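PDB 6P2K: fibronectin type III domain-containing protein from Simiduia agarivorans, which probably hydrolyses xyloglucan-type beta-glucans as a family GH74 enzyme, this chain being the beta-propeller part of a longer zinc-binding protein. Local coordinates for residues Ser217-Val222 and Thr275-Lys280; Leu506-Leu511 and Ser529-Tyr534; Arg687-Gly692 and Asp709-Leu714; Ala699-Val704 and Ser772-Asp777. All blocks are in the same frame, centred on the assembly; numbering follows the deposited sequence.

Interaction 1: Ser217-Val222 and Thr275-Lys280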
loop_
_atom_site.group_PDB
_atom_site.type_symbol
_atom_site.label_atom_id
_atom_site.label_comp_id
_atom_site.label_asym_id
_atom_site.label_seq_id
_atom_site.Cartn_x
_atom_site.Cartn_y
_atom_site.Cartn_z
ATOM N N SER B 217 45.902 -37.091 30.121
ATOM C CA SER B 217 45.257 -38.247 29.525
ATOM C C SER B 217 44.924 -39.275 30.606
ATOM O O SER B 217 45.668 -39.423 31.580
ATOM C CB SER B 217 46.161 -38.872 28.465
ATOM O OG SER B 217 45.634 -40.103 28.003
ATOM N N PRO B 218 43.802 -39.989 30.460
ATOM C CA PRO B 218 43.390 -40.952 31.497
ATOM C C PRO B 218 44.458 -41.959 31.885
ATOM O O PRO B 218 44.501 -42.382 33.048
ATOM C CB PRO B 218 42.179 -41.639 30.855
ATOM C CG PRO B 218 41.591 -40.582 29.987
ATOM C CD PRO B 218 42.754 -39.789 29.444
ATOM N N ASN B 219 45.325 -42.361 30.961
ATOM C CA ASN B 219 46.397 -43.275 31.324
ATOM C C ASN B 219 47.555 -42.563 32.019
ATOM O O ASN B 219 48.563 -43.204 32.338
ATOM C CB ASN B 219 46.881 -44.046 30.088
ATOM C CG ASN B 219 47.435 -43.145 28.997
ATOM O OD1 ASN B 219 47.654 -41.952 29.200
ATOM N ND2 ASN B 219 47.671 -43.726 27.823
ATOM N N GLY B 220 47.420 -41.258 32.264
ATOM C CA GLY B 220 48.417 -40.481 32.975
ATOM C C GLY B 220 49.693 -40.201 32.216
ATOM O O GLY B 220 50.629 -39.643 32.798
ATOM N N GLN B 221 49.746 -40.521 30.920
ATOM C CA GLN B 221 51.015 -40.568 30.208
ATOM C C GLN B 221 51.261 -39.374 29.289
ATOM O O GLN B 221 52.398 -39.182 28.847
ATOM C CB GLN B 221 51.110 -41.890 29.432
ATOM C CG GLN B 221 51.025 -43.059 30.393
ATOM C CD GLN B 221 50.679 -44.410 29.763
ATOM O OE1 GLN B 221 49.781 -45.097 30.233
ATOM N NE2 GLN B 221 51.443 -44.827 28.755
ATOM N N VAL B 222 50.262 -38.524 29.045
ATOM C CA VAL B 222 50.448 -37.311 28.250
ATOM C C VAL B 222 49.767 -36.140 28.944
ATOM O O VAL B 222 48.666 -36.280 29.487
ATOM C CB VAL B 222 49.916 -37.471 26.810
ATOM C CG1 VAL B 222 50.343 -36.284 25.975
ATOM C CG2 VAL B 222 50.447 -38.755 26.183
ATOM N N THR B 275 41.142 -43.702 26.785
ATOM C CA THR B 275 41.918 -44.528 27.701
ATOM C C THR B 275 43.152 -45.151 27.059
ATOM O O THR B 275 43.986 -45.710 27.779
ATOM C CB THR B 275 41.039 -45.639 28.279
ATOM O OG1 THR B 275 40.400 -46.345 27.207
ATOM C CG2 THR B 275 39.977 -45.053 29.194
ATOM N N GLY B 276 43.290 -45.072 25.743
ATOM C CA GLY B 276 44.435 -45.626 25.032
ATOM C C GLY B 276 45.465 -44.573 24.690
ATOM O O GLY B 276 45.762 -43.682 25.494
ATOM N N ASN B 277 46.016 -44.673 23.482
ATOM C CA ASN B 277 47.048 -43.754 23.018
ATOM C C ASN B 277 46.524 -42.684 22.066
ATOM O O ASN B 277 47.296 -41.813 21.650
ATOM C CB ASN B 277 48.186 -44.532 22.343
ATOM C CG ASN B 277 48.685 -45.686 23.193
ATOM O OD1 ASN B 277 48.477 -45.716 24.407
ATOM N ND2 ASN B 277 49.351 -46.642 22.559
ATOM N N SER B 278 45.240 -42.712 21.721
ATOM C CA SER B 278 44.616 -41.669 20.913
ATOM C C SER B 278 43.740 -40.817 21.819
ATOM O O SER B 278 42.809 -41.332 22.449
ATOM C CB SER B 278 43.795 -42.267 19.772
ATOM O OG SER B 278 43.293 -41.246 18.926
ATOM N N HIS B 279 44.036 -39.522 21.885
ATOM C CA HIS B 279 43.378 -38.608 22.809
ATOM C C HIS B 279 42.531 -37.601 22.048
ATOM O O HIS B 279 42.983 -37.023 21.053
ATOM C CB HIS B 279 44.403 -37.870 23.672
ATOM C CG HIS B 279 45.439 -38.762 24.275
ATOM N ND1 HIS B 279 46.665 -38.297 24.695
ATOM C CD2 HIS B 279 45.431 -40.091 24.534
ATOM C CE1 HIS B 279 47.371 -39.302 25.182
ATOM N NE2 HIS B 279 46.645 -40.401 25.097
ATOM N N LYS B 280 41.310 -37.390 22.523
ATOM C CA LYS B 280 40.484 -36.272 22.096
ATOM C C LYS B 280 40.623 -35.163 23.129
ATOM O O LYS B 280 40.429 -35.400 24.327
ATOM C CB LYS B 280 39.021 -36.693 21.947
ATOM C CG LYS B 280 38.788 -37.806 20.935
ATOM C CD LYS B 280 38.707 -37.265 19.516
ATOM C CE LYS B 280 38.579 -38.398 18.506
ATOM N NZ LYS B 280 38.350 -37.892 17.122
HETATM O O HOH W 1 44.645 -42.606 27.826
HETATM O O HOH W 2 49.156 -42.641 25.457
#
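Pro-218 and Thr-275 mark the closest backbone approach, with CA atoms 5.4 Å apart, while Ser-217 and His-279 face each other at a wider spacing. Residues 217-222 connect strands 210-216 and 222-228 through a type I turn from Ser-217 to Gly-220, and Ser-217 N bonds to Val-222 O at the neck of the hairpin. Residues 275-280 lead into strand 278-285 of the next four-stranded sheet.

His-279 carries the contact. Its CG stands anti to the carbonyl carbon (chi1 -48°), and Ser-217 covers one face of the ring: CB lies 3.8 Å from the His-279 centroid in a CH-pi contact, and OG sits nearer the rim. Val-222 CG2 comes to the edge instead, 3.3 Å from His-279 CE1. At the far nitrogen, His-279 ND1 bonds to the hydroxyl of Tyr-224.

Beside the ring, Ser-217 OG donates to Asn-219 OD1 (3.0 Å). Gln-221 N reaches the same oxygen from the opposite face of its plane and closes an Asx turn, so two donors hold OD1. One water gives protons to Ser-217 OG (2.7 Å) and to Gly-276 O (2.8 Å) while accepting from Asn-219 N. A second accepts from Asn-219 ND2 (3.0 Å) and bonds weakly to Asn-277 OD1.

Serine and valine thus pack on the imidazole, the clear polar links between the two segments run through water, and His-279 bonds directly to Tyr-224 of the neighbouring blade.

Interaction 2: Leu506-Leu511 and Ser529-Tyr534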
loop_
_atom_site.group_PDB
_atom_site.type_symbol
_atom_site.label_atom_id
_atom_site.label_comp_id
_atom_site.label_asym_id
_atom_site.label_seq_id
_atom_site.Cartn_x
_atom_site.Cartn_y
_atom_site.Cartn_z
ATOM N N LEU B 506 20.033 17.741 20.597
ATOM C CA LEU B 506 20.269 17.050 21.859
ATOM C C LEU B 506 21.726 16.610 21.926
ATOM O O LEU B 506 22.179 15.878 21.041
ATOM C CB LEU B 506 19.342 15.850 21.996
ATOM C CG LEU B 506 19.414 15.061 23.310
ATOM C CD1 LEU B 506 18.885 15.887 24.473
ATOM C CD2 LEU B 506 18.648 13.747 23.188
ATOM N N PRO B 507 22.487 17.030 22.936
ATOM C CA PRO B 507 23.924 16.729 22.967
ATOM C C PRO B 507 24.200 15.256 23.248
ATOM O O PRO B 507 23.310 14.461 23.556
ATOM C CB PRO B 507 24.449 17.623 24.094
ATOM C CG PRO B 507 23.270 17.830 24.977
ATOM C CD PRO B 507 22.069 17.861 24.075
ATOM N N LYS B 508 25.485 14.907 23.146
ATOM C CA LYS B 508 25.919 13.515 23.124
ATOM C C LYS B 508 25.941 12.854 24.498
ATOM O O LYS B 508 26.183 11.645 24.572
ATOM C CB LYS B 508 27.314 13.415 22.498
ATOM C CG LYS B 508 28.443 13.769 23.459
ATOM C CD LYS B 508 29.653 14.357 22.745
ATOM C CE LYS B 508 30.240 13.387 21.731
ATOM N NZ LYS B 508 31.398 13.974 20.993
ATOM N N GLY B 509 25.710 13.594 25.578
ATOM C CA GLY B 509 25.764 12.991 26.902
ATOM C C GLY B 509 24.656 11.966 27.090
ATOM O O GLY B 509 23.521 12.159 26.650
ATOM N N VAL B 510 25.005 10.854 27.750
ATOM C CA VAL B 510 24.055 9.772 27.990
ATOM C C VAL B 510 22.822 10.314 28.698
ATOM O O VAL B 510 22.928 11.040 29.691
ATOM C CB VAL B 510 24.721 8.649 28.806
ATOM C CG1 VAL B 510 23.680 7.648 29.296
ATOM C CG2 VAL B 510 25.787 7.942 27.978
ATOM N N LEU B 511 21.644 9.976 28.172
ATOM C CA LEU B 511 20.378 10.345 28.806
ATOM C C LEU B 511 20.117 9.343 29.928
ATOM O O LEU B 511 19.394 8.356 29.772
ATOM C CB LEU B 511 19.238 10.357 27.793
ATOM C CG LEU B 511 19.495 10.995 26.428
ATOM C CD1 LEU B 511 18.264 10.877 25.531
ATOM C CD2 LEU B 511 19.911 12.445 26.586
ATOM N N SER B 529 23.835 13.648 30.386
ATOM C CA SER B 529 24.876 13.714 31.404
ATOM C C SER B 529 25.951 14.726 31.035
ATOM O O SER B 529 26.529 14.672 29.945
ATOM C CB SER B 529 25.500 12.331 31.608
ATOM O OG SER B 529 24.586 11.461 32.251
ATOM N N ASN B 530 26.192 15.661 31.959
ATOM C CA ASN B 530 27.181 16.731 31.849
ATOM C C ASN B 530 26.804 17.791 30.826
ATOM O O ASN B 530 27.653 18.597 30.430
ATOM C CB ASN B 530 28.580 16.180 31.546
ATOM C CG ASN B 530 29.097 15.286 32.654
ATOM O OD1 ASN B 530 29.502 14.148 32.415
ATOM N ND2 ASN B 530 29.070 15.795 33.881
ATOM N N TYR B 531 25.544 17.830 30.400
ATOM C CA TYR B 531 25.070 18.890 29.515
ATOM C C TYR B 531 23.866 19.626 30.078
ATOM O O TYR B 531 23.893 20.857 30.175
ATOM C CB TYR B 531 24.746 18.316 28.128
ATOM C CG TYR B 531 25.980 17.936 27.345
ATOM C CD1 TYR B 531 26.647 18.871 26.566
ATOM C CD2 TYR B 531 26.487 16.645 27.397
ATOM C CE1 TYR B 531 27.784 18.531 25.852
ATOM C CE2 TYR B 531 27.626 16.294 26.688
ATOM C CZ TYR B 531 28.269 17.240 25.918
ATOM O OH TYR B 531 29.400 16.889 25.212
ATOM N N GLY B 532 22.811 18.917 30.455
ATOM C CA GLY B 532 21.659 19.547 31.063
ATOM C C GLY B 532 20.390 18.778 30.754
ATOM O O GLY B 532 20.422 17.664 30.236
ATOM N N MET B 533 19.262 19.400 31.089
ATOM C CA MET B 533 17.955 18.782 30.915
ATOM C C MET B 533 17.266 19.328 29.674
ATOM O O MET B 533 17.260 20.539 29.430
ATOM C CB MET B 533 17.060 19.006 32.133
ATOM C CG MET B 533 15.781 18.179 32.077
ATOM S SD MET B 533 14.880 18.127 33.631
ATOM C CE MET B 533 15.755 16.820 34.481
ATOM N N TYR B 534 16.672 18.422 28.901
ATOM C CA TYR B 534 16.027 18.761 27.645
ATOM C C TYR B 534 14.618 18.187 27.631
ATOM O O TYR B 534 14.279 17.286 28.403
ATOM C CB TYR B 534 16.837 18.250 26.446
ATOM C CG TYR B 534 18.208 18.878 26.371
ATOM C CD1 TYR B 534 19.236 18.452 27.206
ATOM C CD2 TYR B 534 18.471 19.912 25.483
ATOM C CE1 TYR B 534 20.485 19.036 27.154
ATOM C CE2 TYR B 534 19.721 20.495 25.420
ATOM C CZ TYR B 534 20.720 20.057 26.262
ATOM O OH TYR B 534 21.966 20.637 26.207
#
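Pro-507 sits between Tyr-531 and Tyr-534 and touches both rings with different atoms. Its CB lies over one face of Tyr-531, 3.7 Å from the ring centroid and 19° off the normal, a CH-pi contact offset toward the rim. CG, the next atom, is 3.5 Å from Tyr-531 CB and reaches the phenol of the other tyrosine, 3.3 Å from Tyr-534 OH. CD completes the ring over a face of Tyr-534, 3.4 Å from CZ, in a second CH-pi contact.

The neighbours extend both surfaces. Leu-506 has CG anti to its backbone N (chi1 -177°), and its CD1 meets Tyr-534 CG at 3.6 Å. The zinc ligand Glu-559 lies near Tyr-534. Lys-508 passes obliquely by Tyr-531, its CD 3.5 Å from the hydroxyl OH, while its NZ goes on to Ser-370 OG of a second subunit.

Farther along, Ser-529 N donates to Val-510 O over 2.8 Å at a nearly straight 163°. Gly-509 CA is turned to Ser-529 O in a C-H...O contact of 3.6 Å, an approach that relies on the glycine having no CB. Tyr-531 and Gly-532 form a classic beta bulge opposite Ser-528, whose OG in turn bonds to Gly-509 O.

The proline is thus held by CH-pi contacts with the faces of two tyrosines, and one firm backbone hydrogen bond fixes the loop against the hairpin.

Interaction 3: Arg687-Gly692 and Asp709-Leu714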
loop_
_atom_site.group_PDB
_atom_site.type_symbol
_atom_site.label_atom_id
_atom_site.label_comp_id
_atom_site.label_asym_id
_atom_site.label_seq_id
_atom_site.Cartn_x
_atom_site.Cartn_y
_atom_site.Cartn_z
ATOM N N ARG B 687 30.724 -5.880 56.851
ATOM C CA ARG B 687 31.050 -5.048 55.700
ATOM C C ARG B 687 29.831 -4.415 55.044
ATOM O O ARG B 687 29.993 -3.485 54.248
ATOM C CB ARG B 687 31.791 -5.861 54.630
ATOM C CG ARG B 687 32.657 -6.990 55.143
ATOM C CD ARG B 687 33.628 -7.408 54.056
ATOM N NE ARG B 687 34.484 -8.517 54.458
ATOM C CZ ARG B 687 35.768 -8.617 54.135
ATOM N NH1 ARG B 687 36.346 -7.666 53.410
ATOM N NH2 ARG B 687 36.478 -9.661 54.540
ATOM N N PHE B 688 28.629 -4.896 55.351
ATOM C CA PHE B 688 27.443 -4.463 54.629
ATOM C C PHE B 688 27.151 -2.993 54.893
ATOM O O PHE B 688 27.095 -2.555 56.044
ATOM C CB PHE B 688 26.234 -5.308 55.023
ATOM C CG PHE B 688 24.965 -4.905 54.322
ATOM C CD1 PHE B 688 24.741 -5.270 53.005
ATOM C CD2 PHE B 688 24.002 -4.153 54.976
ATOM C CE1 PHE B 688 23.576 -4.897 52.354
ATOM C CE2 PHE B 688 22.839 -3.776 54.332
ATOM C CZ PHE B 688 22.626 -4.150 53.020
ATOM N N LYS B 689 26.957 -2.237 53.817
ATOM C CA LYS B 689 26.533 -0.847 53.886
ATOM C C LYS B 689 25.089 -0.747 53.417
ATOM O O LYS B 689 24.702 -1.378 52.428
ATOM C CB LYS B 689 27.439 0.049 53.035
ATOM C CG LYS B 689 28.924 -0.126 53.341
ATOM C CD LYS B 689 29.787 0.802 52.500
ATOM C CE LYS B 689 29.726 0.441 51.023
ATOM N NZ LYS B 689 30.405 -0.855 50.739
ATOM N N PHE B 690 24.287 0.036 54.140
ATOM C CA PHE B 690 22.867 0.179 53.824
ATOM C C PHE B 690 22.712 1.212 52.714
ATOM O O PHE B 690 22.339 2.367 52.932
ATOM C CB PHE B 690 22.073 0.557 55.067
ATOM C CG PHE B 690 21.719 -0.615 55.934
ATOM C CD1 PHE B 690 22.610 -1.082 56.886
ATOM C CD2 PHE B 690 20.502 -1.258 55.789
ATOM C CE1 PHE B 690 22.292 -2.165 57.686
ATOM C CE2 PHE B 690 20.176 -2.342 56.586
ATOM C CZ PHE B 690 21.073 -2.797 57.533
ATOM N N THR B 691 23.018 0.773 51.491
ATOM C CA THR B 691 22.810 1.591 50.304
ATOM C C THR B 691 21.809 0.907 49.381
ATOM O O THR B 691 21.050 0.033 49.815
ATOM C CB THR B 691 24.128 1.832 49.561
ATOM O OG1 THR B 691 24.739 0.575 49.245
ATOM C CG2 THR B 691 25.082 2.639 50.417
ATOM N N GLY B 692 21.813 1.285 48.107
ATOM C CA GLY B 692 20.950 0.646 47.129
ATOM C C GLY B 692 21.417 0.968 45.727
ATOM O O GLY B 692 22.266 1.836 45.512
ATOM N N ASP B 709 23.898 -3.679 48.807
ATOM C CA ASP B 709 25.277 -3.197 48.725
ATOM C C ASP B 709 25.927 -3.835 47.500
ATOM O O ASP B 709 26.332 -5.001 47.534
ATOM C CB ASP B 709 26.051 -3.517 50.001
ATOM C CG ASP B 709 27.386 -2.787 50.083
ATOM O OD1 ASP B 709 27.913 -2.363 49.031
ATOM O OD2 ASP B 709 27.915 -2.640 51.207
ATOM N N HIS B 710 26.034 -3.055 46.421
ATOM C CA HIS B 710 26.580 -3.564 45.170
ATOM C C HIS B 710 28.051 -3.946 45.281
ATOM O O HIS B 710 28.550 -4.686 44.428
ATOM C CB HIS B 710 26.402 -2.522 44.065
ATOM C CG HIS B 710 27.411 -1.415 44.111
ATOM N ND1 HIS B 710 27.251 -0.293 44.898
ATOM C CD2 HIS B 710 28.594 -1.259 43.470
ATOM C CE1 HIS B 710 28.292 0.506 44.739
ATOM N NE2 HIS B 710 29.121 -0.057 43.877
ATOM N N ASP B 711 28.758 -3.449 46.299
ATOM C CA ASP B 711 30.170 -3.789 46.448
ATOM C C ASP B 711 30.365 -5.265 46.760
ATOM O O ASP B 711 31.416 -5.832 46.439
ATOM C CB ASP B 711 30.809 -2.934 47.541
ATOM C CG ASP B 711 31.081 -1.518 47.086
ATOM O OD1 ASP B 711 31.441 -1.334 45.904
ATOM O OD2 ASP B 711 30.937 -0.593 47.910
ATOM N N TYR B 712 29.372 -5.902 47.378
ATOM C CA TYR B 712 29.454 -7.316 47.696
ATOM C C TYR B 712 28.276 -8.122 47.168
ATOM O O TYR B 712 28.191 -9.320 47.457
ATOM C CB TYR B 712 29.568 -7.515 49.218
ATOM C CG TYR B 712 30.564 -6.590 49.882
ATOM C CD1 TYR B 712 31.930 -6.770 49.709
ATOM C CD2 TYR B 712 30.137 -5.537 50.680
ATOM C CE1 TYR B 712 32.848 -5.927 50.313
ATOM C CE2 TYR B 712 31.043 -4.687 51.287
ATOM C CZ TYR B 712 32.398 -4.886 51.101
ATOM O OH TYR B 712 33.308 -4.044 51.705
ATOM N N GLN B 713 27.371 -7.502 46.404
ATOM C CA GLN B 713 26.186 -8.175 45.863
ATOM C C GLN B 713 25.327 -8.765 46.979
ATOM O O GLN B 713 24.807 -9.877 46.869
ATOM C CB GLN B 713 26.569 -9.254 44.847
ATOM C CG GLN B 713 27.369 -8.738 43.670
ATOM C CD GLN B 713 28.052 -9.853 42.905
ATOM O OE1 GLN B 713 28.928 -9.605 42.075
ATOM N NE2 GLN B 713 27.657 -11.093 43.183
ATOM N N LEU B 714 25.178 -8.014 48.063
ATOM C CA LEU B 714 24.382 -8.429 49.207
ATOM C C LEU B 714 23.102 -7.610 49.250
ATOM O O LEU B 714 23.147 -6.375 49.247
ATOM C CB LEU B 714 25.168 -8.264 50.508
ATOM C CG LEU B 714 26.439 -9.111 50.597
ATOM C CD1 LEU B 714 27.289 -8.690 51.785
ATOM C CD2 LEU B 714 26.081 -10.588 50.686
HETATM O O HOH W 3 32.206 -1.834 53.068
HETATM O O HOH W 4 35.589 -5.001 52.905
#
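Asp-709, Phe-688 and Lys-689 bury the most surface, with the Asp-709 carboxylate as hub. With CG anti to its backbone N (chi1 -168°), Asp-709 offers OD2 to two donors of one residue: Lys-689 N at 2.8 Å, on the anti side, and Lys-689 NZ at 3.1 Å, at the syn lone pair. Its OD1 accepts from Asp-711 N (3.1 Å), an Asx turn. Residues 709-714 turn strand 702-709 into antiparallel strand 714-723, with a G1 beta bulge at Gln-713 and Leu-714 opposite Asp-709; residues 687-692 link helix 681-684 to strand 697-699.

Lys-689 bends at chi3 and chi4, curling NZ back over the loop. There it also forms a salt bridge to Asp-711 OD2 at 2.9 Å, using the anti lone pair, and donates to a water that Arg-687 O and Tyr-712 OH share.

On the apolar side, Phe-688 CE1 lies 3.7 Å from Asp-709 CB, CD1 is 3.9 Å from Leu-714 CB, and Leu-714 O approaches the ring edge. Arg-687 CB packs 3.6 Å from Tyr-712 CE2.

One ammonium thus bridges two carboxylates and probably eases their repulsion; with the backbone N-H groups of Lys-689 and Asp-711 it fixes the rotation of Asp-709.

Interaction 4: Ala699-Val704 and Ser772-Asp777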
loop_
_atom_site.group_PDB
_atom_site.type_symbol
_atom_site.label_atom_id
_atom_site.label_comp_id
_atom_site.label_asym_id
_atom_site.label_seq_id
_atom_site.Cartn_x
_atom_site.Cartn_y
_atom_site.Cartn_z
ATOM N N ALA B 699 3.321 5.065 44.745
ATOM C CA ALA B 699 2.067 5.174 44.014
ATOM C C ALA B 699 0.931 4.883 44.980
ATOM O O ALA B 699 1.034 3.960 45.794
ATOM C CB ALA B 699 2.017 4.206 42.824
ATOM N N GLY B 700 -0.137 5.671 44.888
ATOM C CA GLY B 700 -1.267 5.476 45.783
ATOM C C GLY B 700 -0.832 5.563 47.233
ATOM O O GLY B 700 -0.151 6.507 47.649
ATOM N N ASN B 701 -1.209 4.553 48.018
ATOM C CA ASN B 701 -0.832 4.464 49.422
ATOM C C ASN B 701 0.349 3.526 49.648
ATOM O O ASN B 701 0.493 2.967 50.741
ATOM C CB ASN B 701 -2.031 4.019 50.265
ATOM C CG ASN B 701 -2.552 2.644 49.866
ATOM O OD1 ASN B 701 -2.195 2.111 48.814
ATOM N ND2 ASN B 701 -3.402 2.066 50.706
ATOM N N LYS B 702 1.203 3.341 48.641
ATOM C CA LYS B 702 2.275 2.357 48.713
ATOM C C LYS B 702 3.620 2.982 48.362
ATOM O O LYS B 702 3.728 3.785 47.429
ATOM C CB LYS B 702 1.998 1.170 47.780
ATOM C CG LYS B 702 0.731 0.388 48.113
ATOM C CD LYS B 702 0.865 -0.384 49.420
ATOM C CE LYS B 702 -0.477 -0.954 49.856
ATOM N NZ LYS B 702 -0.362 -1.853 51.038
ATOM N N ILE B 703 4.644 2.596 49.123
ATOM C CA ILE B 703 6.032 2.976 48.883
ATOM C C ILE B 703 6.886 1.725 49.039
ATOM O O ILE B 703 6.657 0.920 49.947
ATOM C CB ILE B 703 6.499 4.083 49.853
ATOM C CG1 ILE B 703 5.665 5.350 49.671
ATOM C CG2 ILE B 703 7.978 4.391 49.657
ATOM C CD1 ILE B 703 5.778 6.320 50.826
ATOM N N VAL B 704 7.868 1.556 48.152
ATOM C CA VAL B 704 8.745 0.392 48.174
ATOM C C VAL B 704 10.193 0.857 48.069
ATOM O O VAL B 704 10.489 1.898 47.475
ATOM C CB VAL B 704 8.399 -0.604 47.038
ATOM C CG1 VAL B 704 8.572 0.053 45.675
ATOM C CG2 VAL B 704 9.229 -1.884 47.140
ATOM N N SER B 772 -1.200 -6.292 47.611
ATOM C CA SER B 772 -2.551 -6.306 48.150
ATOM C C SER B 772 -2.835 -5.036 48.945
ATOM O O SER B 772 -1.927 -4.373 49.455
ATOM C CB SER B 772 -2.774 -7.538 49.032
ATOM O OG SER B 772 -1.787 -7.631 50.043
ATOM N N GLY B 773 -4.120 -4.706 49.039
ATOM C CA GLY B 773 -4.545 -3.538 49.791
ATOM C C GLY B 773 -4.064 -2.218 49.238
ATOM O O GLY B 773 -3.915 -1.255 49.999
ATOM N N MET B 774 -3.811 -2.143 47.934
ATOM C CA MET B 774 -3.414 -0.894 47.295
ATOM C C MET B 774 -4.639 -0.116 46.832
ATOM O O MET B 774 -5.601 -0.698 46.311
ATOM C CB MET B 774 -2.492 -1.179 46.107
ATOM C CG MET B 774 -1.865 0.057 45.507
ATOM S SD MET B 774 -0.316 -0.302 44.662
ATOM C CE MET B 774 0.185 1.348 44.182
ATOM N N ASN B 775 -4.608 1.202 47.041
ATOM C CA ASN B 775 -5.648 2.096 46.557
ATOM C C ASN B 775 -5.041 3.245 45.769
ATOM O O ASN B 775 -4.003 3.795 46.144
ATOM C CB ASN B 775 -6.508 2.616 47.727
ATOM C CG ASN B 775 -7.177 1.486 48.496
ATOM O OD1 ASN B 775 -7.762 0.595 47.879
ATOM N ND2 ASN B 775 -7.104 1.513 49.826
ATOM N N MET B 776 -5.704 3.595 44.674
ATOM C CA MET B 776 -5.207 4.564 43.716
ATOM C C MET B 776 -6.241 5.661 43.544
ATOM O O MET B 776 -7.439 5.441 43.753
ATOM C CB MET B 776 -4.940 3.910 42.349
ATOM C CG MET B 776 -3.951 2.773 42.361
ATOM S SD MET B 776 -2.271 3.375 42.175
ATOM C CE MET B 776 -2.381 4.098 40.539
ATOM N N ASP B 777 -5.814 6.826 43.124
ATOM C CA ASP B 777 -6.737 7.832 42.691
ATOM C C ASP B 777 -7.225 7.317 41.337
ATOM O O ASP B 777 -6.462 6.758 40.587
ATOM C CB ASP B 777 -6.034 9.126 42.415
ATOM C CG ASP B 777 -5.770 9.920 43.636
ATOM O OD1 ASP B 777 -6.173 9.519 44.690
ATOM O OD2 ASP B 777 -5.147 10.961 43.508
HETATM O O HOH W 5 0.320 -4.645 51.129
#
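Ala-699 meets the methyl end of Met-774: its CB is 3.7 Å from CE, and the same methyl comes to 3.2 Å from Ala-699 O. Met-774 gets there with CG anti to its backbone N (chi1 -171°) and a chain extended beyond CG, lying also against Phe-748 of strand 745-751.

Next comes Gly-700, where the backbones are nearest. Its CA makes a C-H...O contact of 3.2 Å with Asn-775 O; a CB here would point straight into that oxygen. Gly-700 O takes a hydrogen bond from Trp-623 NE1 of the adjoining sheet.

Asn-701 turns its amide onto the opposing main chain, CG placed between backbone N and carbonyl carbon (chi1 61°). Asn-775 N donates to Asn-701 OD1 at 3.1 Å along an almost straight N-H (170°), from above the carbonyl plane, while Asn-701 ND2 gives a weak 3.4 Å bond to Gly-773 O. Asn-701 N adds another weak bond to Asn-775 O.

Lys-702 bends at chi2, its CG 3.7 Å from Met-774 SD. At the tip, NZ bonds to Thr-722 OG1, makes a weak bond to Ser-772 O, and is joined to that carbonyl by a water as well, 2.9 Å from NZ.

Residues 699-702 are a type II' turn with glycine at its second position, tying strands 697-699 and 702-709 into a beta hairpin. The tail leaving strand 765-770 of the propeller's closing blade, where strand 7-8 pairs with 765-770, passes over this turn of the blade before it.

In the fold
Interactions 3 and 4 are the closest pair, about 11 Å between nearest atoms, and they alternate along the chain: strand 702-709 starts at the turn of interaction 4 and ends at the Asp-709 loop of interaction 3. Interaction 2 lies about 17 Å from interaction 3 and 20 Å from interaction 4, measured between nearest atoms; it is the one near metal, with the Tyr-531 side chain about 10 Å from a bound zinc ion. Interaction 1 stands apart, its centre 61 Å from that of interaction 2 and 66 Å from that of interaction 4, on the other side of the chain's centre from both. This separation is consistent with the two-propeller architecture of family GH74.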